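Local coordinates for type I modular polyketide synthase (Streptomyces albus subsp. albus, PDB 6IYR), which probably transfers an extender acyl unit from malonyl-coenzyme A to the acyl carrier protein of module 8 during salinomycin assembly, at residues R426-G430 and A431-L435; F350-T353 and V354-E357; R83-L86 and E87-V91. All blocks are in the same frame, centred on the assembly; numbering follows the deposited sequence.

Contact 1: R426-G430 and A431-L435; sequences RDEGG and AARFL
The start of helix 431-443, with Gly430 at its N-cap position, is tied to the preceding loop by a salt bridge from Glu428 to Arg433. Two donors converge on one carboxylate oxygen: Arg433 NH1 lies 2.7 Å from Glu428 OE2, on the syn side of that oxygen, and Arg433 NE lies 2.9 Å from the same OE2, nearly in line with its C-O bond. The oxygen sits within a few degrees of the guanidinium plane, so the grip is side-on and edgewise, while the carboxylate plane is turned 36° from that of the guanidinium. Bends at chi2 and chi3 of Arg433 (55° and 59°) fold its chain back over the loop and bring NE and NH1 to Glu428. Nearer the backbone, Glu428 CB and Arg433 CB are 3.9 Å apart, and Arg433 CB rests 3.4 Å from Glu428 O. The first helical bond runs from Phe434 N to Gly430 O at 3.2 Å; Arg433 N adds a weak bond to that oxygen. A water accepts from Gly430 N and, weakly, from Arg433 N. Arg425 brings a second guanidinium close to that of Arg433, a like charge that the carboxylate of Glu428 would partly offset. Phe434 turns away to meet Trp206 of helix 188-208, and Ala431 packs on Leu36 of strand 36-37 and Ser149 of helix 146-149.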
# COMPACT_ATOMS: atom_id res chain seq x y z
N ARG A 426 -5.48 -9.62 -3.65
CA ARG A 426 -5.17 -10.89 -4.27
C ARG A 426 -6.30 -11.31 -5.22
O ARG A 426 -7.48 -11.22 -4.89
CB ARG A 426 -4.96 -11.95 -3.21
CG ARG A 426 -4.35 -13.23 -3.76
CD ARG A 426 -3.48 -13.87 -2.69
NE ARG A 426 -4.19 -13.85 -1.43
CZ ARG A 426 -3.72 -13.40 -0.28
NH1 ARG A 426 -4.49 -13.45 0.80
NH2 ARG A 426 -2.46 -13.05 -0.15
N ASP A 427 -5.92 -11.75 -6.39
CA ASP A 427 -6.84 -12.17 -7.45
C ASP A 427 -7.71 -11.03 -7.93
O ASP A 427 -8.49 -11.23 -8.85
CB ASP A 427 -7.69 -13.39 -7.02
CG ASP A 427 -6.83 -14.63 -6.71
OD1 ASP A 427 -5.75 -14.82 -7.32
OD2 ASP A 427 -7.19 -15.40 -5.79
N GLU A 428 -7.48 -9.80 -7.43
CA GLU A 428 -8.12 -8.61 -8.03
C GLU A 428 -7.15 -7.45 -8.35
O GLU A 428 -7.07 -6.45 -7.62
CB GLU A 428 -9.27 -8.10 -7.15
CG GLU A 428 -10.29 -9.19 -6.79
CD GLU A 428 -11.30 -8.73 -5.75
OE1 GLU A 428 -11.71 -9.54 -4.92
OE2 GLU A 428 -11.58 -7.52 -5.65
N GLY A 429 -6.54 -7.53 -9.51
CA GLY A 429 -5.39 -6.74 -9.83
C GLY A 429 -5.64 -5.87 -11.05
O GLY A 429 -4.69 -5.52 -11.75
N GLY A 430 -6.91 -5.58 -11.34
CA GLY A 430 -7.26 -4.74 -12.48
C GLY A 430 -7.95 -3.42 -12.15
O GLY A 430 -8.04 -3.00 -11.00
N ALA A 431 -8.50 -2.80 -13.18
CA ALA A 431 -9.17 -1.52 -13.04
C ALA A 431 -10.41 -1.64 -12.17
O ALA A 431 -10.79 -0.70 -11.48
CB ALA A 431 -9.51 -0.95 -14.41
N ALA A 432 -11.03 -2.81 -12.13
CA ALA A 432 -12.26 -2.92 -11.36
C ALA A 432 -11.95 -2.63 -9.91
O ALA A 432 -12.66 -1.86 -9.25
CB ALA A 432 -12.86 -4.32 -11.49
N ARG A 433 -10.91 -3.26 -9.39
CA ARG A 433 -10.62 -3.12 -7.97
C ARG A 433 -10.04 -1.73 -7.70
O ARG A 433 -10.36 -1.06 -6.73
CB ARG A 433 -9.68 -4.22 -7.49
CG ARG A 433 -9.05 -3.95 -6.14
CD ARG A 433 -10.06 -3.67 -5.03
NE ARG A 433 -10.97 -4.78 -4.86
CZ ARG A 433 -12.02 -4.77 -4.05
NH1 ARG A 433 -12.83 -5.81 -3.99
NH2 ARG A 433 -12.26 -3.71 -3.29
N PHE A 434 -9.22 -1.28 -8.62
CA PHE A 434 -8.59 -0.00 -8.44
C PHE A 434 -9.66 1.08 -8.40
O PHE A 434 -9.69 1.88 -7.49
CB PHE A 434 -7.57 0.23 -9.56
CG PHE A 434 -6.40 1.13 -9.16
CD1 PHE A 434 -6.62 2.32 -8.47
CD2 PHE A 434 -5.11 0.83 -9.54
CE1 PHE A 434 -5.55 3.16 -8.13
CE2 PHE A 434 -4.05 1.66 -9.20
CZ PHE A 434 -4.28 2.82 -8.48
N LEU A 435 -10.60 1.04 -9.35
CA LEU A 435 -11.69 2.03 -9.36
C LEU A 435 -12.41 1.99 -8.08
O LEU A 435 -12.83 3.03 -7.54
CB LEU A 435 -12.71 1.74 -10.47
CG LEU A 435 -12.57 2.53 -11.75
CD1 LEU A 435 -13.68 2.12 -12.72
CD2 LEU A 435 -12.64 4.02 -11.47
O HOH W 1 -9.97 -6.21 -10.60

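Contact 2: F350-T353 and V354-E357; sequences FLST and VTGE
Ser352 fills the inside of a tight turn whose far limb is Val354 to Glu357, and its side chain can be traced atom by atom. CB meets two oxygens of that limb, Thr355 OG1 and Glu357 O, each at 3.4 Å. With OG anti to the backbone N (chi1 180°), the hydroxyl is carried across the turn to two successive amides. Thr355 N points almost straight at Ser352 OG, at 3.0 Å with an N-H...O angle of 170°, whereas Val354 N, at the same distance from OG, makes a more bent bond of 138°. A third polar partner, Tyr368 OH, is hydrogen-bonded to this oxygen, so the buried Ser352 OG has three hydrogen-bond partners.

The main chain of Ser352 closes the rest of the turn. Its N donates to Glu357 O at 3.0 Å, and its O receives a weak bond from Gly356 N. Gly356 has a positive phi, which lets the chain swing back at this point. Thr355 OG1 accepts from Glu357 N and so forms an ST turn. Leu351 CD1 lies against the carbonyl group of Glu357, with Leu351 CD1 to Glu357 C at 3.4 Å.

This turn links the short, weakly bonded strand 350-351 to its antiparallel partner 358-359. Thr353 OG1 bonds to Gly218 O, at the first glycine of a GxSxG sequence that is probably the nucleophile elbow, and Thr353 N bonds to Glu223. Phe350 and Val354 pack on helices 222-230 and 366-374, and Leu351 faces helix 379-388.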
# COMPACT_ATOMS: atom_id res chain seq x y z
N PHE A 350 8.97 12.62 3.59
CA PHE A 350 9.30 11.20 3.84
C PHE A 350 9.55 11.02 5.33
O PHE A 350 10.51 11.57 5.90
CB PHE A 350 10.52 10.83 3.00
CG PHE A 350 10.98 9.39 3.16
CD1 PHE A 350 11.61 8.97 4.33
CD2 PHE A 350 11.02 8.55 2.07
CE1 PHE A 350 12.03 7.65 4.46
CE2 PHE A 350 11.52 7.26 2.16
CZ PHE A 350 12.03 6.81 3.36
N LEU A 351 8.61 10.35 5.99
CA LEU A 351 8.70 10.09 7.40
C LEU A 351 9.34 8.72 7.63
O LEU A 351 8.76 7.69 7.33
CB LEU A 351 7.34 10.21 8.05
CG LEU A 351 7.28 9.86 9.53
CD1 LEU A 351 8.30 10.64 10.34
CD2 LEU A 351 5.87 10.09 10.08
N SER A 352 10.58 8.73 8.10
CA SER A 352 11.35 7.50 8.29
C SER A 352 10.77 6.67 9.40
O SER A 352 10.53 7.13 10.53
CB SER A 352 12.80 7.83 8.63
OG SER A 352 13.57 6.65 8.83
N THR A 353 10.55 5.41 9.08
CA THR A 353 10.15 4.45 10.11
C THR A 353 11.40 3.83 10.75
O THR A 353 11.30 3.02 11.68
CB THR A 353 9.27 3.36 9.52
OG1 THR A 353 9.95 2.73 8.43
CG2 THR A 353 7.98 3.97 9.00
N VAL A 354 12.57 4.26 10.29
CA VAL A 354 13.83 3.91 10.97
C VAL A 354 14.14 4.89 12.08
O VAL A 354 14.23 4.52 13.26
CB VAL A 354 15.03 3.89 10.03
CG1 VAL A 354 16.31 3.47 10.77
CG2 VAL A 354 14.79 2.93 8.88
N THR A 355 14.17 6.16 11.74
CA THR A 355 14.49 7.17 12.74
C THR A 355 13.30 7.76 13.37
O THR A 355 13.44 8.43 14.38
CB THR A 355 15.30 8.31 12.15
OG1 THR A 355 14.45 9.08 11.27
CG2 THR A 355 16.49 7.75 11.40
N GLY A 356 12.13 7.63 12.75
CA GLY A 356 10.95 8.24 13.33
C GLY A 356 10.90 9.75 13.07
O GLY A 356 10.12 10.42 13.69
N GLU A 357 11.67 10.25 12.11
CA GLU A 357 11.61 11.69 11.73
C GLU A 357 11.50 11.89 10.24
O GLU A 357 11.91 11.04 9.47
CB GLU A 357 12.89 12.42 12.20
CG GLU A 357 12.59 13.36 13.35
CD GLU A 357 13.06 12.78 14.64
OE1 GLU A 357 14.21 12.31 14.65
OE2 GLU A 357 12.31 12.82 15.64

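Contact 3: R83-L86 and E87-V91; sequences RAAL and ESRGV
Ala85 and then Leu86 each present a carbonyl oxygen to the guanidinium of Arg89, a side chain reaching back from the strand that follows. At Ala85 the methyl group lies over one face of the guanidinium, with CB 3.8 Å from Arg89 NH1, and the carbonyl contributes a weak bond, Ala85 O to Arg89 NH1 at 3.4 Å. Leu86 supplies the stronger bond: its O takes Arg89 NE at 2.9 Å with an N-H...O angle of 161°. That oxygen lies at the edge of the guanidinium, only 5° out of plane, while the donor is tilted 23° from the carbonyl plane. The Arg89 chain is extended from CG to NE and runs past the same carbonyl, with CG 3.2 Å from Leu86 O. NH2 is hydrogen-bonded to Trp442 O, and the group also makes a cation-pi contact with Trp442, so several partners fix its rotation. The chain here enters the middle strand, 88-94, of a three-stranded antiparallel sheet flanked by 41-47 and 116-120. Such a small sheet, packed on helix 431-443, is consistent with the ketosynthase-to-acyltransferase linker of modular polyketide synthases.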
# COMPACT_ATOMS: atom_id res chain seq x y z
N ARG A 83 -19.24 20.98 -10.43
CA ARG A 83 -19.93 20.84 -9.16
C ARG A 83 -19.01 20.37 -8.04
O ARG A 83 -18.29 19.38 -8.18
CB ARG A 83 -21.11 19.88 -9.30
CG ARG A 83 -22.23 20.39 -10.20
CD ARG A 83 -23.42 19.45 -10.30
NE ARG A 83 -24.43 19.95 -11.23
CZ ARG A 83 -25.51 19.27 -11.59
NH1 ARG A 83 -25.73 18.06 -11.09
NH2 ARG A 83 -26.38 19.81 -12.44
N ALA A 84 -19.08 21.08 -6.92
CA ALA A 84 -18.29 20.76 -5.75
C ALA A 84 -19.14 19.80 -4.98
O ALA A 84 -20.32 20.04 -4.73
CB ALA A 84 -17.99 22.00 -4.94
N ALA A 85 -18.53 18.70 -4.60
CA ALA A 85 -19.22 17.62 -3.93
C ALA A 85 -19.31 17.83 -2.42
O ALA A 85 -18.38 18.29 -1.80
CB ALA A 85 -18.56 16.30 -4.24
N LEU A 86 -20.45 17.45 -1.87
CA LEU A 86 -20.76 17.59 -0.45
C LEU A 86 -20.18 16.52 0.47
O LEU A 86 -19.57 15.58 0.01
CB LEU A 86 -22.25 17.77 -0.25
CG LEU A 86 -22.75 19.09 -0.83
CD1 LEU A 86 -22.02 20.25 -0.18
CD2 LEU A 86 -22.54 19.15 -2.33
N GLU A 87 -20.34 16.70 1.77
CA GLU A 87 -19.83 15.80 2.80
C GLU A 87 -20.24 14.32 2.79
O GLU A 87 -19.44 13.47 3.10
CB GLU A 87 -20.10 16.37 4.18
CG GLU A 87 -19.35 17.65 4.45
CD GLU A 87 -19.09 17.91 5.92
OE1 GLU A 87 -19.80 17.30 6.77
OE2 GLU A 87 -18.19 18.72 6.23
N SER A 88 -21.49 14.02 2.50
CA SER A 88 -21.93 12.64 2.49
C SER A 88 -21.98 12.13 1.03
O SER A 88 -22.42 12.86 0.13
CB SER A 88 -23.26 12.54 3.24
OG SER A 88 -24.01 11.48 2.73
N ARG A 89 -21.27 11.04 0.74
CA ARG A 89 -20.92 10.72 -0.66
C ARG A 89 -21.16 9.27 -1.05
O ARG A 89 -21.17 8.37 -0.19
CB ARG A 89 -19.46 11.06 -0.97
CG ARG A 89 -19.13 12.54 -0.91
CD ARG A 89 -17.62 12.74 -1.04
NE ARG A 89 -17.29 14.15 -1.13
CZ ARG A 89 -16.13 14.64 -1.53
NH1 ARG A 89 -15.95 15.94 -1.57
NH2 ARG A 89 -15.15 13.85 -1.91
N GLY A 90 -21.35 9.05 -2.35
CA GLY A 90 -21.66 7.72 -2.86
C GLY A 90 -21.16 7.59 -4.28
O GLY A 90 -21.05 8.58 -5.01
N VAL A 91 -20.74 6.38 -4.64
CA VAL A 91 -20.31 6.11 -6.00
C VAL A 91 -20.92 4.79 -6.41
O VAL A 91 -20.95 3.84 -5.62
CB VAL A 91 -18.79 6.00 -6.11
CG1 VAL A 91 -18.39 5.83 -7.56
CG2 VAL A 91 -18.09 7.20 -5.52

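In the fold
From the N terminus, contact 3 comes first, at the entry from the loop after helix 72-79 into strand 88-94. Contact 2 follows at 350-357, closing the turn between the weakly bonded strand 350-351 and its antiparallel partner 358-359, and contact 1 comes last, where the loop after strand 419-421 becomes helix 431-443. All three are local and lie in series, with none nested or crossed. Contacts 1 and 3 approach to about 6 Å between nearest atoms and share helix 431-443: one lies at its start, the other meets Trp442 near its end. Contact 2 lies across the chain's centre from contact 1, about 30 Å between centres, and its centre is about 35 Å from that of contact 3.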